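Local coordinates for peptidoglycan recognition protein 3 (Branchiostoma belcheri tsingtauense, PDB 4Z8I), which probably cuts the N-acetylmuramoyl-L-alanine amide bond of bacterial peptidoglycan as a zinc-dependent amidase fused to a chitin-binding domain, at residues 186-191 and 195-200; 107-112 and 162-167. All coordinates share one frame; numbering follows the deposited sequence.

Contact 1: residues 186-191 and 195-200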
ATOM      1  N   CYS A 186       4.488   0.062   5.253  1.00 35.00           N
ATOM      2  CA  CYS A 186       5.685   0.877   5.086  1.00 34.20           C
ATOM      3  C   CYS A 186       5.478   2.263   5.684  1.00 38.48           C
ATOM      4  O   CYS A 186       6.323   2.768   6.435  1.00 31.59           O
ATOM      5  CB  CYS A 186       6.005   0.998   3.593  1.00 40.57           C
ATOM      6  SG  CYS A 186       7.530   1.866   3.189  1.00 48.82           S
ATOM      7  N   GLY A 187       4.346   2.871   5.343  1.00 35.86           N
ATOM      8  CA  GLY A 187       4.000   4.180   5.865  1.00 20.41           C
ATOM      9  C   GLY A 187       3.919   4.177   7.377  1.00 43.79           C
ATOM     10  O   GLY A 187       4.290   5.157   8.025  1.00 38.30           O
ATOM     11  N   VAL A 188       3.434   3.071   7.939  1.00 34.88           N
ATOM     12  CA  VAL A 188       3.373   2.927   9.391  1.00 41.17           C
ATOM     13  C   VAL A 188       4.779   2.809   9.987  1.00 37.17           C
ATOM     14  O   VAL A 188       5.085   3.419  11.014  1.00 36.36           O
ATOM     15  CB  VAL A 188       2.513   1.714   9.808  1.00 34.38           C
ATOM     16  CG1 VAL A 188       2.529   1.534  11.315  1.00 24.72           C
ATOM     17  CG2 VAL A 188       1.088   1.893   9.328  1.00 39.93           C
ATOM     18  N   SER A 189       5.632   2.040   9.322  1.00 42.66           N
ATOM     19  CA  SER A 189       6.997   1.820   9.785  1.00 44.40           C
ATOM     20  C   SER A 189       7.824   3.102   9.745  1.00 33.56           C
ATOM     21  O   SER A 189       8.747   3.273  10.542  1.00 34.17           O
ATOM     22  CB  SER A 189       7.676   0.726   8.957  1.00 31.69           C
ATOM     23  OG  SER A 189       7.998   1.186   7.658  1.00 47.50           O
ATOM     24  N   LEU A 190       7.487   4.002   8.824  1.00 40.19           N
ATOM     25  CA  LEU A 190       8.189   5.280   8.702  1.00 30.54           C
ATOM     26  C   LEU A 190       7.644   6.357   9.645  1.00 44.97           C
ATOM     27  O   LEU A 190       8.330   7.336   9.945  1.00 30.29           O
ATOM     28  CB  LEU A 190       8.120   5.792   7.261  1.00 40.90           C
ATOM     29  CG  LEU A 190       8.834   4.963   6.194  1.00 41.93           C
ATOM     30  CD1 LEU A 190       8.568   5.516   4.801  1.00 32.73           C
ATOM     31  CD2 LEU A 190      10.325   4.912   6.470  1.00 22.91           C
ATOM     32  N   GLY A 191       6.408   6.183  10.102  1.00 40.78           N
ATOM     33  CA  GLY A 191       5.767   7.193  10.924  1.00 32.39           C
ATOM     34  C   GLY A 191       5.002   8.204  10.086  1.00 39.60           C
ATOM     35  O   GLY A 191       4.708   9.308  10.547  1.00 48.14           O
ATOM     36  N   SER A 195       0.127   3.991  13.783  1.00 43.62           N
ATOM     37  CA  SER A 195      -0.044   2.552  13.918  1.00 35.29           C
ATOM     38  C   SER A 195      -1.505   2.250  14.219  1.00 37.49           C
ATOM     39  O   SER A 195      -2.048   1.237  13.775  1.00 48.31           O
ATOM     40  CB  SER A 195       0.856   2.004  15.025  1.00 32.55           C
ATOM     41  OG  SER A 195       0.554   2.607  16.270  1.00 55.59           O
ATOM     42  N   GLY A 196      -2.143   3.140  14.971  1.00 31.33           N
ATOM     43  CA  GLY A 196      -3.555   3.002  15.267  1.00 47.30           C
ATOM     44  C   GLY A 196      -4.394   3.726  14.234  1.00 55.89           C
ATOM     45  O   GLY A 196      -5.326   4.454  14.577  1.00 58.33           O
ATOM     46  N   TYR A 197      -4.058   3.524  12.963  1.00 43.66           N
ATOM     47  CA  TYR A 197      -4.753   4.193  11.871  1.00 43.23           C
ATOM     48  C   TYR A 197      -6.109   3.554  11.597  1.00 50.32           C
ATOM     49  O   TYR A 197      -6.356   2.412  11.981  1.00 52.01           O
ATOM     50  CB  TYR A 197      -3.895   4.196  10.597  1.00 34.83           C
ATOM     51  CG  TYR A 197      -3.792   2.860   9.899  1.00 41.67           C
ATOM     52  CD1 TYR A 197      -4.710   2.494   8.920  1.00 43.91           C
ATOM     53  CD2 TYR A 197      -2.767   1.970  10.203  1.00 22.93           C
ATOM     54  CE1 TYR A 197      -4.624   1.278   8.278  1.00 48.16           C
ATOM     55  CE2 TYR A 197      -2.673   0.749   9.562  1.00 38.34           C
ATOM     56  CZ  TYR A 197      -3.604   0.410   8.603  1.00 52.58           C
ATOM     57  OH  TYR A 197      -3.518  -0.799   7.960  1.00 64.33           O
ATOM     58  N   SER A 198      -6.985   4.297  10.931  1.00 42.43           N
ATOM     59  CA  SER A 198      -8.279   3.766  10.528  1.00 37.37           C
ATOM     60  C   SER A 198      -8.334   3.621   9.014  1.00 37.70           C
ATOM     61  O   SER A 198      -7.912   4.518   8.282  1.00 32.86           O
ATOM     62  CB  SER A 198      -9.413   4.667  11.019  1.00 29.13           C
ATOM     63  OG  SER A 198      -9.470   4.687  12.433  1.00 55.60           O
ATOM     64  N   LEU A 199      -8.850   2.492   8.545  1.00 45.46           N
ATOM     65  CA  LEU A 199      -8.949   2.240   7.113  1.00 45.81           C
ATOM     66  C   LEU A 199     -10.372   2.480   6.619  1.00 40.95           C
ATOM     67  O   LEU A 199     -11.325   1.906   7.146  1.00 45.24           O
ATOM     68  CB  LEU A 199      -8.515   0.806   6.789  1.00 37.49           C
ATOM     69  CG  LEU A 199      -8.549   0.395   5.315  1.00 39.30           C
ATOM     70  CD1 LEU A 199      -7.382   1.002   4.559  1.00 32.40           C
ATOM     71  CD2 LEU A 199      -8.552  -1.115   5.173  1.00 47.18           C
ATOM     72  N   TYR A 200     -10.512   3.330   5.607  1.00 39.11           N
ATOM     73  CA  TYR A 200     -11.821   3.618   5.028  1.00 45.10           C
ATOM     74  C   TYR A 200     -11.848   3.282   3.544  1.00 34.57           C
ATOM     75  O   TYR A 200     -10.822   3.344   2.865  1.00 34.11           O
ATOM     76  CB  TYR A 200     -12.176   5.103   5.180  1.00 24.85           C
ATOM     77  CG  TYR A 200     -12.214   5.627   6.593  1.00 45.82           C
ATOM     78  CD1 TYR A 200     -11.044   5.947   7.270  1.00 39.81           C
ATOM     79  CD2 TYR A 200     -13.422   5.837   7.242  1.00 50.53           C
ATOM     80  CE1 TYR A 200     -11.080   6.436   8.559  1.00 49.34           C
ATOM     81  CE2 TYR A 200     -13.464   6.328   8.534  1.00 57.51           C
ATOM     82  CZ  TYR A 200     -12.288   6.628   9.185  1.00 54.94           C
ATOM     83  OH  TYR A 200     -12.312   7.118  10.468  1.00 63.98           O
TER
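The backbone O of Cys-186 is gripped by two donors in the last turn of helix 174-190, the turn from which Val-188 reaches across to Ser-195 and Tyr-197. Leu-190 N gives the helical bond to Cys-186 O, 2.9 Å. Ser-189 OG, folded back onto its own helix, donates a second bond of 2.6 Å to Cys-186 O, with a C=O...OG angle of 118° and OG tilted 19° from the carbonyl plane. Between the two segments themselves there is no hydrogen bond; the two methyls of Val-188 carry the contact. Val-188 CG1, extended opposite the backbone N (chi1 177°), rests on Ser-195, 3.8 Å from Ser-195 CA. Val-188 CG2 splays the other way and lies 3.9 Å from Tyr-197 CE2, meeting the ring obliquely while the two side chains cross at about a right angle. Replacing Val-188 with an alanine would probably open a gap under the corner at Ser-195 and deprive the Tyr-197 ring of its one apolar neighbour from the helix end described here. Tyr-197 also packs on Val-90 of the adjoining strand, and Cys-186 is tied to Cys-63 by a disulfide. Gly-191, at positive phi, ends the helix: its N bonds Val-188 O at 3.2 Å, and the next residue's N turns back to Gly-187 O. This is a Schellman motif, here starting the short return from helix 174-190 into edge strand 197-201 in a beta-alpha-beta connection of the amidase fold.

Contact 2: residues 107-112 and 162-167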
ATOM      1  N   SER A 107       1.989   2.807 -16.055  1.00 41.38           N
ATOM      2  CA  SER A 107       2.581   4.109 -16.088  1.00 39.60           C
ATOM      3  C   SER A 107       1.845   5.017 -17.027  1.00 40.25           C
ATOM      4  O   SER A 107       1.635   6.159 -16.731  1.00 38.61           O
ATOM      5  CB  SER A 107       4.037   4.003 -16.455  1.00 31.11           C
ATOM      6  OG  SER A 107       4.702   3.323 -15.449  1.00 44.42           O
ATOM      7  N   LEU A 108       1.450   4.493 -18.167  1.00 35.45           N
ATOM      8  CA  LEU A 108       0.658   5.257 -19.083  1.00 46.86           C
ATOM      9  C   LEU A 108      -0.652   5.604 -18.438  1.00 45.90           C
ATOM     10  O   LEU A 108      -1.101   6.700 -18.546  1.00 42.79           O
ATOM     11  CB  LEU A 108       0.408   4.502 -20.376  1.00 20.00           C
ATOM     12  CG  LEU A 108      -0.490   5.229 -21.367  1.00 20.00           C
ATOM     13  CD1 LEU A 108      -1.895   5.431 -20.895  1.00 20.00           C
ATOM     14  CD2 LEU A 108       0.082   6.510 -21.852  1.00 20.00           C
ATOM     15  N   GLN A 109      -1.247   4.662 -17.744  1.00 35.30           N
ATOM     16  CA  GLN A 109      -2.530   4.887 -17.143  1.00 40.77           C
ATOM     17  C   GLN A 109      -2.475   5.975 -16.101  1.00 38.53           C
ATOM     18  O   GLN A 109      -3.334   6.788 -16.033  1.00 42.67           O
ATOM     19  CB  GLN A 109      -3.079   3.598 -16.577  1.00 25.36           C
ATOM     20  CG  GLN A 109      -4.561   3.625 -16.320  1.00 33.58           C
ATOM     21  CD  GLN A 109      -5.343   4.211 -17.452  1.00 42.88           C
ATOM     22  OE1 GLN A 109      -5.110   3.916 -18.582  1.00 47.60           O
ATOM     23  NE2 GLN A 109      -6.277   5.029 -17.141  1.00 42.51           N
ATOM     24  N   VAL A 110      -1.439   5.989 -15.306  1.00 24.92           N
ATOM     25  CA  VAL A 110      -1.211   7.044 -14.322  1.00 27.05           C
ATOM     26  C   VAL A 110      -1.041   8.404 -15.003  1.00 24.13           C
ATOM     27  O   VAL A 110      -1.562   9.413 -14.528  1.00 33.53           O
ATOM     28  CB  VAL A 110       0.020   6.748 -13.446  1.00 35.31           C
ATOM     29  CG1 VAL A 110       0.296   7.910 -12.511  1.00 19.96           C
ATOM     30  CG2 VAL A 110      -0.197   5.485 -12.649  1.00 20.37           C
ATOM     31  N   ARG A 111      -0.316   8.423 -16.117  1.00 41.17           N
ATOM     32  CA  ARG A 111      -0.120   9.650 -16.887  1.00 47.00           C
ATOM     33  C   ARG A 111      -1.461  10.213 -17.369  1.00 49.12           C
ATOM     34  O   ARG A 111      -1.704  11.424 -17.318  1.00 48.83           O
ATOM     35  CB  ARG A 111       0.807   9.376 -18.074  1.00 42.69           C
ATOM     36  CG  ARG A 111       2.103  10.175 -18.057  1.00 47.21           C
ATOM     37  CD  ARG A 111       3.284   9.344 -18.539  1.00 29.25           C
ATOM     38  NE  ARG A 111       3.020   8.677 -19.811  1.00 42.91           N
ATOM     39  CZ  ARG A 111       3.455   7.458 -20.119  1.00 38.66           C
ATOM     40  NH1 ARG A 111       4.174   6.765 -19.245  1.00 40.80           N
ATOM     41  NH2 ARG A 111       3.166   6.928 -21.298  1.00 38.09           N
ATOM     42  N   ASN A 112      -2.328   9.316 -17.827  1.00 32.79           N
ATOM     43  CA  ASN A 112      -3.677   9.667 -18.241  1.00 23.45           C
ATOM     44  C   ASN A 112      -4.485  10.249 -17.094  1.00 31.42           C
ATOM     45  O   ASN A 112      -5.144  11.278 -17.252  1.00 32.91           O
ATOM     46  CB  ASN A 112      -4.424   8.442 -18.777  1.00 21.96           C
ATOM     47  CG  ASN A 112      -3.870   7.913 -20.079  1.00 28.37           C
ATOM     48  OD1 ASN A 112      -4.148   6.766 -20.430  1.00 32.83           O
ATOM     49  ND2 ASN A 112      -3.125   8.723 -20.810  1.00 28.04           N
ATOM     50  N   CYS A 162      -5.277   4.727  -4.651  1.00 37.38           N
ATOM     51  CA  CYS A 162      -6.233   4.373  -5.694  1.00 39.81           C
ATOM     52  C   CYS A 162      -5.780   3.174  -6.512  1.00 40.15           C
ATOM     53  O   CYS A 162      -4.726   3.208  -7.138  1.00 34.83           O
ATOM     54  CB  CYS A 162      -6.480   5.565  -6.618  1.00 44.70           C
ATOM     55  SG  CYS A 162      -7.598   5.206  -7.983  1.00 37.93           S
ATOM     56  N   PHE A 163      -6.581   2.114  -6.504  1.00 37.67           N
ATOM     57  CA  PHE A 163      -6.335   0.977  -7.378  1.00 40.95           C
ATOM     58  C   PHE A 163      -6.770   1.368  -8.780  1.00 46.24           C
ATOM     59  O   PHE A 163      -7.830   1.967  -8.955  1.00 41.77           O
ATOM     60  CB  PHE A 163      -7.128  -0.246  -6.915  1.00 40.65           C
ATOM     61  CG  PHE A 163      -6.609  -0.865  -5.651  1.00 51.19           C
ATOM     62  CD1 PHE A 163      -6.824  -0.255  -4.423  1.00 41.74           C
ATOM     63  CD2 PHE A 163      -5.924  -2.068  -5.687  1.00 59.31           C
ATOM     64  CE1 PHE A 163      -6.352  -0.827  -3.261  1.00 36.21           C
ATOM     65  CE2 PHE A 163      -5.451  -2.646  -4.526  1.00 47.02           C
ATOM     66  CZ  PHE A 163      -5.668  -2.026  -3.313  1.00 41.62           C
ATOM     67  N   MET A 164      -5.955   1.045  -9.777  1.00 42.82           N
ATOM     68  CA  MET A 164      -6.310   1.369 -11.154  1.00 31.02           C
ATOM     69  C   MET A 164      -7.149   0.272 -11.803  1.00 33.77           C
ATOM     70  O   MET A 164      -6.652  -0.811 -12.116  1.00 34.97           O
ATOM     71  CB  MET A 164      -5.068   1.691 -11.983  1.00 21.85           C
ATOM     72  CG  MET A 164      -4.449   3.023 -11.605  1.00 21.09           C
ATOM     73  SD  MET A 164      -3.054   3.480 -12.638  1.00 41.28           S
ATOM     74  CE  MET A 164      -1.893   2.178 -12.221  1.00 25.36           C
ATOM     75  N   GLY A 165      -8.430   0.572 -11.991  1.00 42.25           N
ATOM     76  CA  GLY A 165      -9.376  -0.361 -12.575  1.00 24.39           C
ATOM     77  C   GLY A 165     -10.773  -0.116 -12.037  1.00 35.93           C
ATOM     78  O   GLY A 165     -10.981   0.783 -11.217  1.00 49.42           O
ATOM     79  N   ASP A 166     -11.733  -0.906 -12.505  1.00 39.28           N
ATOM     80  CA  ASP A 166     -13.097  -0.842 -11.995  1.00 44.56           C
ATOM     81  C   ASP A 166     -13.386  -2.132 -11.247  1.00 54.01           C
ATOM     82  O   ASP A 166     -13.363  -3.216 -11.833  1.00 56.43           O
ATOM     83  CB  ASP A 166     -14.096  -0.665 -13.140  1.00 44.16           C
ATOM     84  CG  ASP A 166     -15.484  -0.283 -12.653  1.00 55.30           C
ATOM     85  OD1 ASP A 166     -15.737  -0.350 -11.432  1.00 68.27           O
ATOM     86  OD2 ASP A 166     -16.330   0.079 -13.496  1.00 65.66           O
ATOM     87  N   PHE A 167     -13.659  -2.019  -9.952  1.00 27.07           N
ATOM     88  CA  PHE A 167     -13.795  -3.204  -9.117  1.00 27.86           C
ATOM     89  C   PHE A 167     -15.163  -3.311  -8.460  1.00 32.36           C
ATOM     90  O   PHE A 167     -15.284  -3.617  -7.274  1.00 44.73           O
ATOM     91  CB  PHE A 167     -12.652  -3.258  -8.102  1.00 31.65           C
ATOM     92  CG  PHE A 167     -11.297  -3.192  -8.742  1.00 41.46           C
ATOM     93  CD1 PHE A 167     -10.830  -4.252  -9.506  1.00 31.39           C
ATOM     94  CD2 PHE A 167     -10.507  -2.062  -8.615  1.00 34.91           C
ATOM     95  CE1 PHE A 167      -9.596  -4.192 -10.113  1.00 26.45           C
ATOM     96  CE2 PHE A 167      -9.272  -1.997  -9.221  1.00 32.21           C
ATOM     97  CZ  PHE A 167      -8.814  -3.065  -9.970  1.00 32.30           C
TER
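Met-164 points its thioether at helix 103-120 and meets two successive residues there, Gln-109 and Val-110, in two different orientations. Against Val-110 it crosses at about a right angle: Met-164 SD lies 3.5 Å from Val-110 CG2, the methyl beside the backbone N. The chain of Met-164 runs straight through chi2 and then bends at its last torsion (chi3 -64°), which brings Met-164 CE round to 3.7 Å from the same Val-110 CG2. Beside Gln-109 the methionine and glutamine chains lie alongside in antiparallel sense. The aliphatic base of the glutamine does the touching, with Gln-109 CB 3.9 Å and Gln-109 CG 4.0 Å from Met-164 SD; its chain then bends at chi2 and carries the amide away from the sulfur. The contact is thus apolar, with no hydrogen bond across it, and Met-164 and Val-110 are both buried. It joins a helix to the central mixed sheet of the amidase fold, where strand 158-163 runs parallel to its neighbour, strand 87-94. Met-164 comes one residue after Phe-163 of strand 158-163, its backbone bonds to that of Val-132, and its side chain is about 12 Å from the zinc ion. The chain then bends at Gly-165, whose phi of 150° suits a glycine. On the helix, Arg-111 NH1 bonds Trp-72 O. Around the same spot Met-164 also touches Cys-100, while Val-110 and Ser-107 lean on Tyr-139 of strand 138-140, so that Val-110 meets both the methionine and a tyrosine of the same sheet.

How the contacts relate
Both segments of contact 2 precede contact 1 in the sequence, and the two contacts lie on opposite sides of the molecular centre, their centres 23 Å apart and their nearest atoms about 8 Å apart. They do not touch, but both reach the same mixed sheet, in which strand 87-94 runs between strands 158-163 and 197-201. Helix 174-190 links them: Phe-163, next to the methionine of contact 2, packs on its Ala-176, Ile-177 and Ala-180, and its far end forms contact 1. The zinc site draws on the same elements: His-93 comes from strand 87-94, and His-202 directly follows strand 197-201, with Cys-210 completing the protein ligands.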